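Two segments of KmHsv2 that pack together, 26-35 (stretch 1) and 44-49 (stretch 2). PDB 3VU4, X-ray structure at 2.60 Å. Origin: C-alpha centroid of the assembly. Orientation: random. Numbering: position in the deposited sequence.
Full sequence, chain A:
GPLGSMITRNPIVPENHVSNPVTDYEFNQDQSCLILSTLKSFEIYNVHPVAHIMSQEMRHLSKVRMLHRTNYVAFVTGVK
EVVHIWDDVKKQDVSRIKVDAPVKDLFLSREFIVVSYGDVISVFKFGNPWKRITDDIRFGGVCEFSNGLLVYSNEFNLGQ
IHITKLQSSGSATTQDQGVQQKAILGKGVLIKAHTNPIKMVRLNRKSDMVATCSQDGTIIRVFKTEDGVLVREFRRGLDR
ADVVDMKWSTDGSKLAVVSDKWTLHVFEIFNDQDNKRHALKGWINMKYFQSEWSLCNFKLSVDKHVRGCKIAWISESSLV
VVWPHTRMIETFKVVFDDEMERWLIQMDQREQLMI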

ATOM      1  N   GLU A  26      -9.650   0.192   1.468  1.00 40.31           N
ATOM      2  CA  GLU A  26      -8.444  -0.413   0.934  1.00 39.80           C
ATOM      3  C   GLU A  26      -8.584  -0.591  -0.576  1.00 39.01           C
ATOM      4  O   GLU A  26      -9.697  -0.742  -1.083  1.00 38.22           O
ATOM      5  N   PHE A  27      -7.458  -0.548  -1.287  1.00 37.31           N
ATOM      6  CA  PHE A  27      -7.443  -0.715  -2.740  1.00 37.44           C
ATOM      7  C   PHE A  27      -7.353  -2.202  -3.079  1.00 38.10           C
ATOM      8  O   PHE A  27      -6.923  -2.999  -2.245  1.00 37.81           O
ATOM      9  N   ASN A  28      -7.756  -2.584  -4.289  1.00 39.00           N
ATOM     10  CA  ASN A  28      -7.632  -3.986  -4.672  1.00 42.21           C
ATOM     11  C   ASN A  28      -6.187  -4.172  -5.146  1.00 42.69           C
ATOM     12  O   ASN A  28      -5.491  -3.191  -5.405  1.00 43.52           O
ATOM     13  N   GLN A  29      -5.743  -5.418  -5.256  1.00 43.11           N
ATOM     14  CA  GLN A  29      -4.366  -5.740  -5.631  1.00 43.54           C
ATOM     15  C   GLN A  29      -3.672  -4.968  -6.765  1.00 45.47           C
ATOM     16  O   GLN A  29      -2.455  -4.832  -6.743  1.00 46.46           O
ATOM     17  N   ASP A  30      -4.411  -4.463  -7.748  1.00 47.94           N
ATOM     18  CA  ASP A  30      -3.778  -3.715  -8.834  1.00 50.24           C
ATOM     19  C   ASP A  30      -4.134  -2.221  -8.798  1.00 51.79           C
ATOM     20  O   ASP A  30      -3.869  -1.483  -9.751  1.00 52.80           O
ATOM     21  N   GLN A  31      -4.729  -1.783  -7.692  1.00 52.26           N
ATOM     22  CA  GLN A  31      -5.126  -0.386  -7.506  1.00 52.10           C
ATOM     23  C   GLN A  31      -6.031   0.191  -8.580  1.00 51.50           C
ATOM     24  O   GLN A  31      -5.851   1.335  -8.989  1.00 52.15           O
ATOM     25  N   SER A  32      -6.998  -0.586  -9.044  1.00 50.84           N
ATOM     26  CA  SER A  32      -7.916  -0.083 -10.050  1.00 50.66           C
ATOM     27  C   SER A  32      -9.262   0.129  -9.367  1.00 50.15           C
ATOM     28  O   SER A  32     -10.163   0.771  -9.909  1.00 50.74           O
ATOM     29  N   CYS A  33      -9.375  -0.410  -8.155  1.00 48.90           N
ATOM     30  CA  CYS A  33     -10.593  -0.294  -7.360  1.00 47.35           C
ATOM     31  C   CYS A  33     -10.291  -0.027  -5.896  1.00 45.80           C
ATOM     32  O   CYS A  33      -9.212  -0.357  -5.391  1.00 44.23           O
ATOM     33  N   LEU A  34     -11.272   0.563  -5.221  1.00 44.39           N
ATOM     34  CA  LEU A  34     -11.182   0.867  -3.800  1.00 41.14           C
ATOM     35  C   LEU A  34     -12.444   0.333  -3.153  1.00 40.45           C
ATOM     36  O   LEU A  34     -13.539   0.536  -3.671  1.00 38.89           O
ATOM     37  N   ILE A  35     -12.297  -0.379  -2.042  1.00 40.54           N
ATOM     38  CA  ILE A  35     -13.468  -0.871  -1.340  1.00 40.07           C
ATOM     39  C   ILE A  35     -13.489  -0.122  -0.030  1.00 41.32           C
ATOM     40  O   ILE A  35     -12.444   0.151   0.569  1.00 39.43           O
ATOM     41  N   ILE A  44     -17.826  -0.028  -3.255  1.00 49.26           N
ATOM     42  CA  ILE A  44     -16.678  -0.304  -4.102  1.00 47.21           C
ATOM     43  C   ILE A  44     -16.674   0.698  -5.243  1.00 46.34           C
ATOM     44  O   ILE A  44     -17.717   0.981  -5.830  1.00 45.92           O
ATOM     45  N   TYR A  45     -15.499   1.240  -5.548  1.00 45.55           N
ATOM     46  CA  TYR A  45     -15.369   2.215  -6.621  1.00 45.91           C
ATOM     47  C   TYR A  45     -14.223   1.881  -7.554  1.00 48.06           C
ATOM     48  O   TYR A  45     -13.360   1.056  -7.247  1.00 49.07           O
ATOM     49  N   ASN A  46     -14.228   2.534  -8.706  1.00 50.07           N
ATOM     50  CA  ASN A  46     -13.152   2.396  -9.662  1.00 51.92           C
ATOM     51  C   ASN A  46     -12.320   3.606  -9.277  1.00 52.18           C
ATOM     52  O   ASN A  46     -12.888   4.660  -8.989  1.00 51.62           O
ATOM     53  N   VAL A  47     -11.000   3.479  -9.239  1.00 52.97           N
ATOM     54  CA  VAL A  47     -10.181   4.627  -8.862  1.00 54.38           C
ATOM     55  C   VAL A  47      -9.901   5.562 -10.036  1.00 54.73           C
ATOM     56  O   VAL A  47      -9.815   6.777  -9.856  1.00 55.88           O
ATOM     57  N   HIS A  48      -9.761   5.014 -11.238  1.00 55.58           N
ATOM     58  CA  HIS A  48      -9.526   5.871 -12.389  1.00 57.37           C
ATOM     59  C   HIS A  48     -10.106   5.364 -13.705  1.00 56.35           C
ATOM     60  O   HIS A  48      -9.616   4.396 -14.285  1.00 55.43           O
ATOM     61  N   PRO A  49     -11.145   6.042 -14.207  1.00 55.71           N
ATOM     62  CA  PRO A  49     -11.732   7.222 -13.562  1.00 55.42           C
ATOM     63  C   PRO A  49     -12.519   6.828 -12.330  1.00 54.29           C
ATOM     64  O   PRO A  49     -13.013   5.707 -12.234  1.00 53.98           O
TER

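The two stretches of KmHsv2 meet as neighbouring antiparallel β-strands, joined by main-chain hydrogen bonds and by small apolar side-chain contacts on both faces of the sheet. The strands carrying Cys-33 to Ile-35 and Ile-44 to Asn-46 run at 152° to one another, and the paired backbone of Leu-34 and Tyr-45 sets the register: Leu-34 N donates to Tyr-45 O (3.0 Å), and Tyr-45 N returns a bond to Leu-34 O (2.8 Å). A third bond, from Val-47 N to Ser-32 O (2.9 Å), extends the ladder toward the turn.

This register places Cys-33, Ile-35, Ile-44 and Asn-46 on one face. Ile-35 (chi1 t, chi2 t) and Ile-44 (chi1 m, chi2 t) extend their CD1 arms side by side, with Ile-35 CD1 3.7 Å from Ile-44 CG1. Cys-33, an m rotamer, lies beside Asn-46, whose chi1 of -121° falls between wells; Cys-33 SG is 3.9 Å from Asn-46 OD1, an atom hydrogen-bonded elsewhere in the structure.

Leu-34 (chi1 t, chi2 p) and Tyr-45 (chi1 m) occupy the opposite face. Val-47 is an m rotamer; its CA-to-CB bond points toward stretch 1, and it has the largest area covered by the partner stretch. Val-47 CG1 lies 4.0 Å from Leu-34 CB and 3.9 Å from Phe-27 CD1 (chi1 m), approaching the Phe-27 ring at its edge. The second methyl, Val-47 CG2, sits against the turn, 3.0 Å from Gln-31 O.

The type I turn from Asn-28 to Gln-31 is closed by Gln-31 N donating to Asn-28 O (2.8 Å), and Asn-28 OD1 (chi1 p) ties down the residues that follow, accepting from Ser-32 N (2.9 Å) and, weakly, from Cys-33 N (3.2 Å). The CA-to-CB bond of Ser-32 (p) points away from stretch 2, and Ser-32 OG donates to Asp-30 OD1 (2.7 Å).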

ATOM      1  CB  GLU A  26      -8.229  -1.763   1.626  1.00 39.67           C
ATOM      2  CG  GLU A  26      -6.911  -2.440   1.333  1.00 41.66           C
ATOM      3  CD  GLU A  26      -5.732  -1.561   1.677  1.00 45.04           C
ATOM      4  OE1 GLU A  26      -5.441  -0.634   0.888  1.00 47.12           O
ATOM      5  OE2 GLU A  26      -5.107  -1.791   2.736  1.00 42.35           O
ATOM      6  CB  PHE A  27      -6.218  -0.020  -3.338  1.00 35.03           C
ATOM      7  CG  PHE A  27      -6.183   1.449  -3.103  1.00 34.66           C
ATOM      8  CD1 PHE A  27      -6.799   2.323  -3.993  1.00 31.19           C
ATOM      9  CD2 PHE A  27      -5.552   1.967  -1.973  1.00 32.92           C
ATOM     10  CE1 PHE A  27      -6.789   3.686  -3.763  1.00 30.15           C
ATOM     11  CE2 PHE A  27      -5.538   3.330  -1.736  1.00 29.75           C
ATOM     12  CZ  PHE A  27      -6.159   4.192  -2.633  1.00 28.85           C
ATOM     13  CB  ASN A  28      -8.643  -4.369  -5.760  1.00 43.50           C
ATOM     14  CG  ASN A  28      -8.366  -3.710  -7.096  1.00 46.05           C
ATOM     15  OD1 ASN A  28      -7.496  -2.836  -7.225  1.00 45.70           O
ATOM     16  ND2 ASN A  28      -9.122  -4.127  -8.109  1.00 45.15           N
ATOM     17  CB  GLN A  29      -4.251  -7.240  -5.891  1.00 43.65           C
ATOM     18  CG  GLN A  29      -4.715  -8.129  -4.720  1.00 42.62           C
ATOM     19  CD  GLN A  29      -6.211  -8.018  -4.435  1.00 43.05           C
ATOM     20  OE1 GLN A  29      -7.010  -7.764  -5.335  1.00 44.99           O
ATOM     21  NE2 GLN A  29      -6.592  -8.225  -3.185  1.00 44.19           N
ATOM     22  CB  ASP A  30      -4.173  -4.312 -10.189  1.00 53.34           C
ATOM     23  CG  ASP A  30      -5.592  -3.959 -10.595  1.00 56.83           C
ATOM     24  OD1 ASP A  30      -6.507  -4.103  -9.755  1.00 60.43           O
ATOM     25  OD2 ASP A  30      -5.797  -3.543 -11.755  1.00 57.66           O
ATOM     26  CB  GLN A  31      -3.907   0.523  -7.394  1.00 51.57           C
ATOM     27  CG  GLN A  31      -3.229   0.498  -6.062  1.00 54.91           C
ATOM     28  CD  GLN A  31      -2.175  -0.559  -5.980  1.00 57.04           C
ATOM     29  OE1 GLN A  31      -1.500  -0.693  -4.960  1.00 60.51           O
ATOM     30  NE2 GLN A  31      -2.012  -1.318  -7.058  1.00 56.35           N
ATOM     31  CB  SER A  32      -8.035  -1.080 -11.208  1.00 50.51           C
ATOM     32  OG  SER A  32      -8.380  -2.375 -10.749  1.00 52.36           O
ATOM     33  CB  CYS A  33     -11.423  -1.578  -7.441  1.00 48.86           C
ATOM     34  SG  CYS A  33     -12.120  -1.934  -9.051  1.00 53.52           S
ATOM     35  CB  LEU A  34     -11.113   2.380  -3.565  1.00 39.96           C
ATOM     36  CG  LEU A  34     -11.283   2.850  -2.112  1.00 38.18           C
ATOM     37  CD1 LEU A  34     -10.006   2.588  -1.315  1.00 38.05           C
ATOM     38  CD2 LEU A  34     -11.612   4.330  -2.104  1.00 38.39           C
ATOM     39  CB  ILE A  35     -13.441  -2.394  -1.085  1.00 39.81           C
ATOM     40  CG1 ILE A  35     -14.737  -2.799  -0.378  1.00 39.54           C
ATOM     41  CG2 ILE A  35     -12.253  -2.786  -0.235  1.00 36.28           C
ATOM     42  CD1 ILE A  35     -15.135  -4.241  -0.615  1.00 42.28           C
ATOM     43  CB  ILE A  44     -16.733  -1.729  -4.684  1.00 48.18           C
ATOM     44  CG1 ILE A  44     -16.738  -2.750  -3.546  1.00 48.26           C
ATOM     45  CG2 ILE A  44     -15.528  -1.970  -5.590  1.00 47.69           C
ATOM     46  CD1 ILE A  44     -16.948  -4.178  -4.011  1.00 46.84           C
ATOM     47  CB  TYR A  45     -15.089   3.615  -6.064  1.00 43.17           C
ATOM     48  CG  TYR A  45     -15.996   4.070  -4.946  1.00 43.42           C
ATOM     49  CD1 TYR A  45     -15.870   3.540  -3.651  1.00 40.98           C
ATOM     50  CD2 TYR A  45     -16.979   5.037  -5.176  1.00 40.15           C
ATOM     51  CE1 TYR A  45     -16.703   3.966  -2.618  1.00 42.02           C
ATOM     52  CE2 TYR A  45     -17.816   5.468  -4.153  1.00 41.59           C
ATOM     53  CZ  TYR A  45     -17.674   4.933  -2.879  1.00 43.13           C
ATOM     54  OH  TYR A  45     -18.491   5.380  -1.870  1.00 45.08           O
ATOM     55  CB  ASN A  46     -13.672   2.568 -11.078  1.00 56.40           C
ATOM     56  CG  ASN A  46     -13.420   1.362 -11.924  1.00 60.42           C
ATOM     57  OD1 ASN A  46     -13.971   0.293 -11.665  1.00 64.38           O
ATOM     58  ND2 ASN A  46     -12.571   1.513 -12.937  1.00 62.20           N
ATOM     59  CB  VAL A  47      -8.852   4.193  -8.212  1.00 54.12           C
ATOM     60  CG1 VAL A  47      -9.136   3.441  -6.925  1.00 55.64           C
ATOM     61  CG2 VAL A  47      -8.068   3.327  -9.155  1.00 56.32           C
ATOM     62  CB  HIS A  48      -8.039   6.148 -12.585  1.00 60.21           C
ATOM     63  CG  HIS A  48      -7.775   7.256 -13.559  1.00 63.61           C
ATOM     64  ND1 HIS A  48      -8.081   8.574 -13.281  1.00 63.05           N
ATOM     65  CD2 HIS A  48      -7.307   7.236 -14.829  1.00 63.36           C
ATOM     66  CE1 HIS A  48      -7.813   9.317 -14.341  1.00 64.26           C
ATOM     67  NE2 HIS A  48      -7.344   8.530 -15.294  1.00 65.68           N
ATOM     68  CB  PRO A  49     -12.642   7.797 -14.645  1.00 56.08           C
ATOM     69  CG  PRO A  49     -12.004   7.325 -15.914  1.00 57.76           C
ATOM     70  CD  PRO A  49     -11.662   5.898 -15.575  1.00 56.44           C
TER